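Local coordinates for 7beta-hydroxysteroid dehydrogenase (Collinsella aerofaciens, PDB 5FYD), which uses NADPH to reduce the 7-oxo group of 7-oxolithocholate, yielding the bile acid ursodeoxycholate, at residues K44-A49 / T60-A65; C25-A30 / C217-F222; V183-T188 / S230-Q235; A92-F97 / H108-N113. One frame throughout, in Å; residues are numbered along the deposited sequence.

Interaction 1. Residues K44-A49 / T60-A65; sequences KLNVLA and TKVVRA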
loop_
_atom_site.group_PDB
_atom_site.type_symbol
_atom_site.label_atom_id
_atom_site.label_comp_id
_atom_site.label_asym_id
_atom_site.label_seq_id
_atom_site.Cartn_x
_atom_site.Cartn_y
_atom_site.Cartn_z
ATOM N N LYS A 44 -12.012 7.463 12.469
ATOM C CA LYS A 44 -11.150 8.333 11.696
ATOM C C LYS A 44 -11.955 9.519 11.156
ATOM O O LYS A 44 -11.498 10.668 11.213
ATOM C CB LYS A 44 -10.521 7.529 10.578
ATOM C CG LYS A 44 -9.324 8.167 9.940
ATOM C CD LYS A 44 -8.692 7.199 8.949
ATOM C CE LYS A 44 -7.587 7.868 8.148
ATOM N NZ LYS A 44 -6.907 6.920 7.215
ATOM N N LEU A 45 -13.164 9.231 10.665
ATOM C CA LEU A 45 -14.099 10.282 10.213
ATOM C C LEU A 45 -14.416 11.272 11.343
ATOM O O LEU A 45 -14.459 12.472 11.121
ATOM C CB LEU A 45 -15.393 9.655 9.715
ATOM C CG LEU A 45 -15.409 8.878 8.393
ATOM C CD1 LEU A 45 -16.669 8.034 8.317
ATOM C CD2 LEU A 45 -15.359 9.840 7.217
ATOM N N ASN A 46 -14.664 10.755 12.543
ATOM C CA ASN A 46 -14.925 11.623 13.696
ATOM C C ASN A 46 -13.749 12.525 14.024
ATOM O O ASN A 46 -13.959 13.679 14.351
ATOM C CB ASN A 46 -15.314 10.806 14.936
ATOM C CG ASN A 46 -16.711 10.233 14.843
ATOM O OD1 ASN A 46 -17.600 10.833 14.244
ATOM N ND2 ASN A 46 -16.921 9.080 15.468
ATOM N N VAL A 47 -12.530 12.010 13.940
ATOM C CA VAL A 47 -11.345 12.824 14.178
ATOM C C VAL A 47 -11.274 13.931 13.115
ATOM O O VAL A 47 -11.141 15.102 13.450
ATOM C CB VAL A 47 -10.057 11.979 14.215
ATOM C CG1 VAL A 47 -8.816 12.866 14.201
ATOM C CG2 VAL A 47 -10.053 11.069 15.450
ATOM N N LEU A 48 -11.407 13.542 11.846
ATOM C CA LEU A 48 -11.379 14.491 10.745
ATOM C C LEU A 48 -12.479 15.554 10.871
ATOM O O LEU A 48 -12.240 16.736 10.636
ATOM C CB LEU A 48 -11.533 13.759 9.411
ATOM C CG LEU A 48 -11.519 14.619 8.130
ATOM C CD1 LEU A 48 -10.236 15.414 8.006
ATOM C CD2 LEU A 48 -11.703 13.701 6.924
ATOM N N ALA A 49 -13.685 15.132 11.234
ATOM C CA ALA A 49 -14.791 16.072 11.415
ATOM C C ALA A 49 -14.474 17.136 12.466
ATOM O O ALA A 49 -14.719 18.318 12.239
ATOM C CB ALA A 49 -16.073 15.343 11.766
ATOM N N THR A 60 -20.401 19.798 10.393
ATOM C CA THR A 60 -20.059 18.500 9.844
ATOM C C THR A 60 -21.139 17.472 10.170
ATOM O O THR A 60 -21.916 17.650 11.103
ATOM C CB THR A 60 -18.697 17.982 10.357
ATOM O OG1 THR A 60 -18.739 17.820 11.787
ATOM C CG2 THR A 60 -17.564 18.925 9.927
ATOM N N LYS A 61 -21.228 16.443 9.337
ATOM C CA LYS A 61 -22.038 15.271 9.612
ATOM C C LYS A 61 -21.238 14.065 9.189
ATOM O O LYS A 61 -20.730 14.028 8.070
ATOM C CB LYS A 61 -23.324 15.343 8.804
ATOM C CG LYS A 61 -24.401 14.365 9.240
ATOM C CD LYS A 61 -25.689 14.609 8.465
ATOM C CE LYS A 61 -26.373 15.936 8.786
ATOM N NZ LYS A 61 -27.321 15.800 9.931
ATOM N N VAL A 62 -21.110 13.095 10.080
ATOM C CA VAL A 62 -20.320 11.892 9.812
ATOM C C VAL A 62 -21.294 10.770 9.548
ATOM O O VAL A 62 -22.224 10.569 10.344
ATOM C CB VAL A 62 -19.438 11.544 11.024
ATOM C CG1 VAL A 62 -18.881 10.122 10.916
ATOM C CG2 VAL A 62 -18.315 12.567 11.144
ATOM N N VAL A 63 -21.074 10.050 8.450
ATOM C CA VAL A 63 -21.918 8.927 8.067
ATOM C C VAL A 63 -21.001 7.710 7.884
ATOM O O VAL A 63 -20.125 7.700 7.020
ATOM C CB VAL A 63 -22.729 9.217 6.780
ATOM C CG1 VAL A 63 -23.631 8.036 6.422
ATOM C CG2 VAL A 63 -23.531 10.497 6.901
ATOM N N ARG A 64 -21.182 6.688 8.718
ATOM C CA ARG A 64 -20.468 5.451 8.535
ATOM C C ARG A 64 -21.220 4.617 7.509
ATOM O O ARG A 64 -22.397 4.311 7.701
ATOM C CB ARG A 64 -20.326 4.664 9.848
ATOM C CG ARG A 64 -19.277 3.570 9.702
ATOM C CD ARG A 64 -19.546 2.288 10.471
ATOM N NE ARG A 64 -18.751 1.203 9.856
ATOM C CZ ARG A 64 -19.157 0.384 8.870
ATOM N NH1 ARG A 64 -20.391 0.442 8.361
ATOM N NH2 ARG A 64 -18.319 -0.541 8.403
ATOM N N ALA A 65 -20.560 4.317 6.388
ATOM C CA ALA A 65 -21.093 3.398 5.391
ATOM C C ALA A 65 -19.959 2.697 4.673
ATOM O O ALA A 65 -18.903 3.295 4.419
ATOM C CB ALA A 65 -21.988 4.114 4.392
#
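Thr-60 OG1 rests 3.6 Å from the methyl carbon CB of Ala-49, and Arg-53, further along helix 42-56, hydrogen-bonds to this hydroxyl through NH1. A chi1 of 62° sets OG1 between the backbone N and the carbonyl carbon, and CG2 lies by Ala-49 O. The rest is packing, with no hydrogen bond between the two segments. Val-62 is its middle, each methyl having its own neighbour: CG1 lies 3.7 Å from Leu-45 CB, and CG2 lies 3.6 Å from Ala-49 CB. Asn-46 comes across at about a right angle and sets OD1 3.6 Å from both CG1 and CG2 of Val-62. Leu-45 reaches further along the strand, CD1 ending 3.7 Å from Val-63 O. An alanine in place of Val-62 would probably open a gap under the helix, where CG1 now meets Leu-45 and CG2 meets Ala-49. Helix and strand run antiparallel (172°), as expected in a beta-alpha-beta crossover of strand 34-39, helix 42-56 and strand 60-64. Met-37 of strand 34-39 touches Leu-45, Ala-49 and Val-62, Leu-45 also packs on the NADP-binding Thr-17, and Val-63 turns to helix 72-80 across the sheet.

Interaction 2. Residues C25-A30 / C217-F222; sequences CEKIAA and CVDEAF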
loop_
_atom_site.group_PDB
_atom_site.type_symbol
_atom_site.label_atom_id
_atom_site.label_comp_id
_atom_site.label_asym_id
_atom_site.label_seq_id
_atom_site.Cartn_x
_atom_site.Cartn_y
_atom_site.Cartn_z
ATOM N N CYS A 25 -12.722 17.360 1.471
ATOM C CA CYS A 25 -13.399 17.893 2.667
ATOM C C CYS A 25 -12.817 19.253 3.030
ATOM O O CYS A 25 -13.553 20.219 3.263
ATOM C CB CYS A 25 -13.244 16.958 3.865
ATOM S SG CYS A 25 -14.121 15.373 3.715
ATOM N N GLU A 26 -11.492 19.324 3.044
ATOM C CA GLU A 26 -10.814 20.572 3.422
ATOM C C GLU A 26 -11.100 21.673 2.417
ATOM O O GLU A 26 -11.355 22.809 2.803
ATOM C CB GLU A 26 -9.306 20.356 3.591
ATOM C CG GLU A 26 -8.963 19.386 4.699
ATOM C CD GLU A 26 -7.518 18.889 4.654
ATOM O OE1 GLU A 26 -6.879 18.909 3.585
ATOM O OE2 GLU A 26 -7.032 18.448 5.698
ATOM N N LYS A 27 -11.082 21.341 1.122
ATOM C CA LYS A 27 -11.313 22.340 0.068
ATOM C C LYS A 27 -12.738 22.929 0.135
ATOM O O LYS A 27 -12.907 24.157 0.102
ATOM C CB LYS A 27 -11.028 21.760 -1.320
ATOM C CG LYS A 27 -11.194 22.733 -2.471
ATOM C CD LYS A 27 -10.183 23.872 -2.464
ATOM C CE LYS A 27 -10.190 24.611 -3.798
ATOM N NZ LYS A 27 -8.926 25.363 -4.030
ATOM N N ILE A 28 -13.761 22.081 0.269
ATOM C CA ILE A 28 -15.121 22.603 0.332
ATOM C C ILE A 28 -15.394 23.368 1.639
ATOM O O ILE A 28 -16.108 24.359 1.630
ATOM C CB ILE A 28 -16.224 21.558 0.002
ATOM C CG1 ILE A 28 -16.357 20.507 1.092
ATOM C CG2 ILE A 28 -15.984 20.928 -1.383
ATOM C CD1 ILE A 28 -17.620 19.689 0.932
ATOM N N ALA A 29 -14.777 22.932 2.736
ATOM C CA ALA A 29 -14.881 23.648 3.998
ATOM C C ALA A 29 -14.229 25.023 3.892
ATOM O O ALA A 29 -14.817 26.013 4.333
ATOM C CB ALA A 29 -14.263 22.840 5.108
ATOM N N ALA A 30 -13.047 25.087 3.283
ATOM C CA ALA A 30 -12.389 26.379 3.001
ATOM C C ALA A 30 -13.259 27.276 2.122
ATOM O O ALA A 30 -13.245 28.514 2.247
ATOM C CB ALA A 30 -11.048 26.152 2.340
ATOM N N CYS A 217 -4.327 17.861 -6.825
ATOM C CA CYS A 217 -5.387 17.239 -7.631
ATOM C C CYS A 217 -6.728 17.938 -7.420
ATOM O O CYS A 217 -7.417 18.289 -8.383
ATOM C CB CYS A 217 -5.581 15.780 -7.277
ATOM S SG CYS A 217 -4.122 14.785 -7.657
ATOM N N VAL A 218 -7.092 18.122 -6.152
ATOM C CA VAL A 218 -8.334 18.824 -5.825
ATOM C C VAL A 218 -8.327 20.283 -6.275
ATOM O O VAL A 218 -9.332 20.786 -6.780
ATOM C CB VAL A 218 -8.660 18.670 -4.330
ATOM C CG1 VAL A 218 -9.830 19.539 -3.927
ATOM C CG2 VAL A 218 -8.974 17.206 -4.033
ATOM N N ASP A 219 -7.193 20.970 -6.099
ATOM C CA ASP A 219 -7.074 22.335 -6.587
ATOM C C ASP A 219 -7.311 22.423 -8.102
ATOM O O ASP A 219 -8.080 23.277 -8.560
ATOM C CB ASP A 219 -5.719 22.946 -6.217
ATOM C CG ASP A 219 -5.667 23.410 -4.764
ATOM O OD1 ASP A 219 -6.736 23.536 -4.121
ATOM O OD2 ASP A 219 -4.546 23.662 -4.271
ATOM N N GLU A 220 -6.706 21.518 -8.867
ATOM C CA GLU A 220 -6.922 21.523 -10.314
ATOM C C GLU A 220 -8.387 21.231 -10.676
ATOM O O GLU A 220 -8.964 21.907 -11.523
ATOM C CB GLU A 220 -5.997 20.536 -11.024
ATOM C CG GLU A 220 -6.185 20.585 -12.525
ATOM C CD GLU A 220 -5.156 19.778 -13.306
ATOM O OE1 GLU A 220 -4.320 19.066 -12.716
ATOM O OE2 GLU A 220 -5.208 19.863 -14.538
ATOM N N ALA A 221 -8.997 20.248 -10.011
ATOM C CA ALA A 221 -10.414 19.950 -10.260
ATOM C C ALA A 221 -11.320 21.183 -10.027
ATOM O O ALA A 221 -12.217 21.469 -10.827
ATOM C CB ALA A 221 -10.875 18.791 -9.385
ATOM N N PHE A 222 -11.095 21.911 -8.946
ATOM C CA PHE A 222 -11.946 23.060 -8.684
ATOM C C PHE A 222 -11.643 24.235 -9.627
ATOM O O PHE A 222 -12.553 24.963 -9.975
ATOM C CB PHE A 222 -11.913 23.483 -7.225
ATOM C CG PHE A 222 -12.837 22.681 -6.362
ATOM C CD1 PHE A 222 -14.188 22.977 -6.289
ATOM C CD2 PHE A 222 -12.367 21.580 -5.671
ATOM C CE1 PHE A 222 -15.048 22.208 -5.503
ATOM C CE2 PHE A 222 -13.224 20.810 -4.890
ATOM C CZ PHE A 222 -14.563 21.136 -4.792
HETATM O O HOH W 1 -8.771 25.486 -6.776
#
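Lys-27 NZ forms a salt bridge with Asp-219 OD1 at 2.9 Å, approaching from above the carboxylate, 41° out of its plane. The same ammonium group donates to a water 2.8 Å from NZ, and that water passes a hydrogen bond on to the backbone, 2.9 Å from Asp-219 O. Asp-219 is thus held twice, at its carboxylate and, through water, at its carbonyl. The rest of the lysine is packed as well. CB lies 3.6 Å from Val-218 CG1, and CG stands 3.6 Å from Phe-222 CD2, obliquely to the ring. The chain bends at chi2 (66°), and the lysine and phenylalanine side chains slide past each other in opposite directions. Beside it, Ile-28 CG2 meets Phe-222 CZ at 3.7 Å, again obliquely. Replacing Lys-27 by alanine would probably leave Asp-219 without its charged mate and uncover the Phe-222 ring where CG now packs. In the next shell, Val-218 CG1 sits in plane at the edge of the Phe-222 ring, which also meets Phe-87 and touches Phe-24. Val-218 packs on Ala-23 and Phe-24 and comes close to Val-20, one of the NADP-binding residues. The helical segments 25-30 and 217-222 cross at -48°. Helix 19-30 is the one that follows the first strand and the cofactor-binding turn, and helix 214-224 leads to the last strand, so this is the packing of neighbouring helices on one face of the Rossmann-fold sheet of a short-chain dehydrogenase.

Interaction 3. Residues V183-T188 / S230-Q235; sequences VITLGT and SVIAGQ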
loop_
_atom_site.group_PDB
_atom_site.type_symbol
_atom_site.label_atom_id
_atom_site.label_comp_id
_atom_site.label_asym_id
_atom_site.label_seq_id
_atom_site.Cartn_x
_atom_site.Cartn_y
_atom_site.Cartn_z
ATOM N N VAL A 183 -15.266 15.162 -14.283
ATOM C CA VAL A 183 -14.455 14.037 -13.814
ATOM C C VAL A 183 -12.987 14.411 -13.846
ATOM O O VAL A 183 -12.492 14.961 -14.835
ATOM C CB VAL A 183 -14.734 12.721 -14.564
ATOM C CG1 VAL A 183 -14.701 12.863 -16.085
ATOM C CG2 VAL A 183 -13.788 11.601 -14.096
ATOM N N ILE A 184 -12.293 14.106 -12.753
ATOM C CA ILE A 184 -10.852 14.303 -12.668
ATOM C C ILE A 184 -10.225 12.916 -12.587
ATOM O O ILE A 184 -10.564 12.133 -11.701
ATOM C CB ILE A 184 -10.424 15.209 -11.499
ATOM C CG1 ILE A 184 -8.897 15.422 -11.538
ATOM C CG2 ILE A 184 -10.840 14.681 -10.124
ATOM C CD1 ILE A 184 -8.475 16.799 -11.930
ATOM N N THR A 185 -9.294 12.646 -13.492
ATOM C CA THR A 185 -8.636 11.357 -13.603
ATOM C C THR A 185 -7.228 11.450 -13.002
ATOM O O THR A 185 -6.404 12.256 -13.455
ATOM C CB THR A 185 -8.592 10.915 -15.075
ATOM O OG1 THR A 185 -9.939 10.677 -15.534
ATOM C CG2 THR A 185 -7.782 9.671 -15.234
ATOM N N LEU A 186 -6.966 10.638 -11.978
ATOM C CA LEU A 186 -5.728 10.724 -11.208
ATOM C C LEU A 186 -4.747 9.676 -11.666
ATOM O O LEU A 186 -5.135 8.600 -12.089
ATOM C CB LEU A 186 -6.007 10.489 -9.741
ATOM C CG LEU A 186 -7.099 11.366 -9.121
ATOM C CD1 LEU A 186 -7.157 11.132 -7.615
ATOM C CD2 LEU A 186 -6.894 12.821 -9.468
ATOM N N GLY A 187 -3.469 9.993 -11.548
ATOM C CA GLY A 187 -2.430 9.018 -11.719
ATOM C C GLY A 187 -1.936 8.670 -10.330
ATOM O O GLY A 187 -2.683 8.664 -9.356
ATOM N N THR A 188 -0.649 8.431 -10.228
ATOM C CA THR A 188 -0.047 8.110 -8.948
ATOM C C THR A 188 -0.076 9.339 -8.038
ATOM O O THR A 188 0.330 10.427 -8.440
ATOM C CB THR A 188 1.362 7.571 -9.191
ATOM O OG1 THR A 188 1.240 6.440 -10.062
ATOM C CG2 THR A 188 2.037 7.188 -7.902
ATOM N N SER A 230 -13.688 16.794 -18.558
ATOM C CA SER A 230 -12.873 15.632 -18.263
ATOM C C SER A 230 -11.409 16.058 -18.231
ATOM O O SER A 230 -10.835 16.446 -19.260
ATOM C CB SER A 230 -13.108 14.571 -19.318
ATOM O OG SER A 230 -12.417 13.377 -19.015
ATOM N N VAL A 231 -10.812 15.954 -17.060
ATOM C CA VAL A 231 -9.490 16.512 -16.786
ATOM C C VAL A 231 -8.629 15.387 -16.293
ATOM O O VAL A 231 -9.060 14.573 -15.480
ATOM C CB VAL A 231 -9.565 17.570 -15.677
ATOM C CG1 VAL A 231 -8.176 18.099 -15.267
ATOM C CG2 VAL A 231 -10.483 18.706 -16.112
ATOM N N ILE A 232 -7.405 15.336 -16.798
ATOM C CA ILE A 232 -6.385 14.445 -16.242
ATOM C C ILE A 232 -5.534 15.297 -15.307
ATOM O O ILE A 232 -5.000 16.307 -15.726
ATOM C CB ILE A 232 -5.544 13.790 -17.345
ATOM C CG1 ILE A 232 -6.420 12.806 -18.140
ATOM C CG2 ILE A 232 -4.345 13.042 -16.741
ATOM C CD1 ILE A 232 -5.815 12.341 -19.428
ATOM N N ALA A 233 -5.402 14.896 -14.049
ATOM C CA ALA A 233 -4.659 15.701 -13.068
ATOM C C ALA A 233 -3.179 15.681 -13.364
ATOM O O ALA A 233 -2.584 14.619 -13.513
ATOM C CB ALA A 233 -4.917 15.196 -11.656
ATOM N N GLY A 234 -2.602 16.874 -13.464
ATOM C CA GLY A 234 -1.172 17.052 -13.591
ATOM C C GLY A 234 -0.730 17.066 -15.044
ATOM O O GLY A 234 -1.210 16.296 -15.863
ATOM N N GLN A 235 0.228 17.936 -15.351
ATOM C CA GLN A 235 0.701 18.094 -16.722
ATOM C C GLN A 235 1.364 16.841 -17.286
ATOM O O GLN A 235 1.079 16.420 -18.419
ATOM C CB GLN A 235 1.652 19.299 -16.818
ATOM C CG GLN A 235 1.982 19.684 -18.252
ATOM C CD GLN A 235 0.754 20.060 -19.070
ATOM O OE1 GLN A 235 -0.088 20.836 -18.624
ATOM N NE2 GLN A 235 0.645 19.513 -20.266
HETATM O O HOH W 2 -10.826 12.712 -16.841
#
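The flat groups that meet between Val-183 and Val-231 are peptides. Val-231 N-H points at Val-183 O (3.0 Å, 165° at the hydrogen), nearly along the C=O axis, and Thr-185 N then returns a bond of 2.8 Å to Val-231 O. A third bond, Ala-233 N to Thr-185 O at 2.9 Å, comes in tilted 23° from the carbonyl plane. Val-231 O has further company: Ile-184 CA makes a CA-H...O contact with it, and a water donates to it. On the face carrying Val-183, Thr-185 and Ser-230, that water lies 2.6 Å from Thr-185 OG1 and donates to Ser-230 OG at 2.8 Å. Ser-230 OG is also hydrogen-bonded to Glu-168 of helix 154-173, which packs on this face. Strands 179-186 and 230-232 are the last two of the seven parallel strands of the Rossmann sheet, with 230-232 outermost within the chain. The face of Ile-184 and Val-231 is apolar and lies under helix 214-224: Ile-184 CD1 meets Val-231 CG1 at 3.6 Å, crossing it obliquely, and Leu-186 CD2 lies 3.8 Å from Ala-233 CB. Beyond the strand ends the two segments part. Thr-188 OG1 hydrogen-bonds with Gly-200 and Gly-201 of the second subunit, whereas Gly-234 is the N-cap of helix 235-247; most of that helix belongs to the last 27 residues, whose deletion abolishes activity.

Interaction 4. Residues A92-F97 / H108-N113; sequences ACLHSF and HEAMIN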
loop_
_atom_site.group_PDB
_atom_site.type_symbol
_atom_site.label_atom_id
_atom_site.label_comp_id
_atom_site.label_asym_id
_atom_site.label_seq_id
_atom_site.Cartn_x
_atom_site.Cartn_y
_atom_site.Cartn_z
ATOM N N ALA A 92 -14.445 7.080 -3.323
ATOM C CA ALA A 92 -14.106 5.740 -2.868
ATOM C C ALA A 92 -13.776 4.835 -4.031
ATOM O O ALA A 92 -14.353 4.975 -5.108
ATOM C CB ALA A 92 -15.256 5.141 -2.109
ATOM N N CYS A 93 -12.860 3.902 -3.809
ATOM C CA CYS A 93 -12.541 2.906 -4.813
ATOM C C CYS A 93 -12.014 1.656 -4.145
ATOM O O CYS A 93 -11.353 1.722 -3.100
ATOM C CB CYS A 93 -11.508 3.444 -5.804
ATOM S SG CYS A 93 -9.836 3.462 -5.136
ATOM N N LEU A 94 -12.292 0.520 -4.774
ATOM C CA LEU A 94 -11.856 -0.773 -4.278
ATOM C C LEU A 94 -11.239 -1.521 -5.433
ATOM O O LEU A 94 -11.843 -1.662 -6.495
ATOM C CB LEU A 94 -13.017 -1.563 -3.668
ATOM C CG LEU A 94 -12.668 -2.928 -3.070
ATOM C CD1 LEU A 94 -11.643 -2.829 -1.955
ATOM C CD2 LEU A 94 -13.921 -3.647 -2.592
ATOM N N HIS A 95 -10.030 -2.012 -5.209
ATOM C CA HIS A 95 -9.375 -2.876 -6.183
ATOM C C HIS A 95 -8.729 -4.039 -5.459
ATOM O O HIS A 95 -8.608 -4.045 -4.237
ATOM C CB HIS A 95 -8.387 -2.099 -7.064
ATOM C CG HIS A 95 -7.537 -1.106 -6.326
ATOM N ND1 HIS A 95 -6.403 -1.468 -5.632
ATOM C CD2 HIS A 95 -7.634 0.243 -6.213
ATOM C CE1 HIS A 95 -5.840 -0.388 -5.115
ATOM N NE2 HIS A 95 -6.573 0.662 -5.444
ATOM N N SER A 96 -8.370 -5.048 -6.222
ATOM C CA SER A 96 -7.887 -6.284 -5.636
ATOM C C SER A 96 -7.019 -6.988 -6.642
ATOM O O SER A 96 -7.479 -7.334 -7.720
ATOM C CB SER A 96 -9.067 -7.163 -5.251
ATOM O OG SER A 96 -8.607 -8.265 -4.493
ATOM N N PHE A 97 -5.759 -7.195 -6.278
ATOM C CA PHE A 97 -4.806 -7.836 -7.150
ATOM C C PHE A 97 -5.232 -9.271 -7.456
ATOM O O PHE A 97 -5.682 -9.995 -6.574
ATOM C CB PHE A 97 -3.402 -7.829 -6.522
ATOM C CG PHE A 97 -2.423 -8.717 -7.235
ATOM C CD1 PHE A 97 -1.841 -8.312 -8.428
ATOM C CD2 PHE A 97 -2.093 -9.966 -6.721
ATOM C CE1 PHE A 97 -0.949 -9.139 -9.109
ATOM C CE2 PHE A 97 -1.192 -10.792 -7.392
ATOM C CZ PHE A 97 -0.628 -10.380 -8.585
ATOM N N HIS A 108 -15.268 -9.715 -6.453
ATOM C CA HIS A 108 -15.745 -9.033 -7.661
ATOM C C HIS A 108 -17.012 -8.224 -7.407
ATOM O O HIS A 108 -17.151 -7.098 -7.880
ATOM C CB HIS A 108 -15.985 -10.007 -8.814
ATOM C CG HIS A 108 -14.731 -10.484 -9.488
ATOM N ND1 HIS A 108 -13.869 -9.639 -10.145
ATOM C CD2 HIS A 108 -14.211 -11.725 -9.627
ATOM C CE1 HIS A 108 -12.868 -10.333 -10.651
ATOM N NE2 HIS A 108 -13.074 -11.607 -10.383
ATOM N N GLU A 109 -17.930 -8.803 -6.642
ATOM C CA GLU A 109 -19.171 -8.113 -6.377
ATOM C C GLU A 109 -18.932 -6.914 -5.466
ATOM O O GLU A 109 -19.572 -5.875 -5.632
ATOM C CB GLU A 109 -20.243 -9.050 -5.815
ATOM C CG GLU A 109 -21.597 -8.359 -5.738
ATOM C CD GLU A 109 -22.802 -9.280 -5.813
ATOM O OE1 GLU A 109 -22.775 -10.304 -6.518
ATOM O OE2 GLU A 109 -23.806 -8.937 -5.177
ATOM N N ALA A 110 -18.013 -7.055 -4.513
ATOM C CA ALA A 110 -17.639 -5.941 -3.648
ATOM C C ALA A 110 -17.124 -4.784 -4.509
ATOM O O ALA A 110 -17.493 -3.638 -4.301
ATOM C CB ALA A 110 -16.585 -6.354 -2.632
ATOM N N MET A 111 -16.278 -5.103 -5.481
ATOM C CA MET A 111 -15.716 -4.069 -6.366
ATOM C C MET A 111 -16.793 -3.425 -7.233
ATOM O O MET A 111 -16.835 -2.204 -7.380
ATOM C CB MET A 111 -14.580 -4.618 -7.209
ATOM C CG MET A 111 -13.305 -4.845 -6.373
ATOM S SD MET A 111 -11.880 -5.362 -7.343
ATOM C CE MET A 111 -12.269 -7.053 -7.704
ATOM N N ILE A 112 -17.655 -4.240 -7.824
ATOM C CA ILE A 112 -18.804 -3.693 -8.538
ATOM C C ILE A 112 -19.626 -2.723 -7.661
ATOM O O ILE A 112 -20.078 -1.648 -8.113
ATOM C CB ILE A 112 -19.705 -4.827 -9.066
ATOM C CG1 ILE A 112 -19.068 -5.445 -10.294
ATOM C CG2 ILE A 112 -21.120 -4.309 -9.363
ATOM C CD1 ILE A 112 -19.686 -6.776 -10.686
ATOM N N ASN A 113 -19.842 -3.120 -6.417
ATOM C CA ASN A 113 -20.609 -2.283 -5.507
ATOM C C ASN A 113 -19.941 -0.938 -5.246
ATOM O O ASN A 113 -20.592 0.098 -5.293
ATOM C CB ASN A 113 -20.872 -3.021 -4.212
ATOM C CG ASN A 113 -21.967 -4.034 -4.364
ATOM O OD1 ASN A 113 -22.659 -4.056 -5.381
ATOM N ND2 ASN A 113 -22.151 -4.848 -3.362
#
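Met-111 and Leu-94 bury the most surface here, their side chains crossing at about a right angle with CG of Met-111 3.9 Å from CG of Leu-94. Met-111 CG also comes 3.5 Å from Leu-94 O, a carbonyl that accepts a hydrogen bond from Asn-115 ND2 one helical turn further on. From there the methionine reaches out to the loop. With chi2 at -175° the chain is extended as far as the sulfur, so SD sits beside the backbone, 3.7 Å from His-95 CA and 3.7 Å from Ser-96 N. That amide is hydrogen-bonded to Asn-153 OD1, and the sulfur simply packs against it. A bend at chi3 (-75°) places CE 4.0 Å from Ser-96 CB. Leu-94 also reaches the helix through one branch: CD2 stands 3.8 Å from the methyl carbon CB of Ala-110. No hydrogen bond links the two segments; it is the thioether chain and the leucine that fill the space between loop and helix. His-95, pointing away from the helix, stacks its ring on that of Tyr-156, the inferred proton acceptor, so the loop backbone against which Met-111 packs probably also forms part of the active-site wall. Around the contact, the loop leaves strand 85-90 and runs alongside helix 105-132. Gln-155, near the start of helix 154-173, touches Met-111 and hydrogen-bonds to His-108 O, and Ser-196 of the second subunit packs on His-95.

Interactions 1 and 3 lie at the two borders of one seven-stranded parallel sheet, about 26 Å apart between centres and on opposite sides of the chain's centre. Interaction 2 joins an early helix to a late one, and the sequence of interactions 1 and 4 falls between its two segments. It touches interaction 3, whose centre is about 14 Å away: Glu-220 OE1 lies 2.9 Å from Gly-234 N, probably a hydrogen bond, where helix 214-224 leads on to strand 230-232. Interaction 4, centred about 21 Å from interaction 3, is a loop-helix contact beside the inferred active site. The four thus sample both borders of the Rossmann sheet, a helix layer over it and the loop near the catalytic tyrosine, interactions 3 and 4 also touching the second subunit.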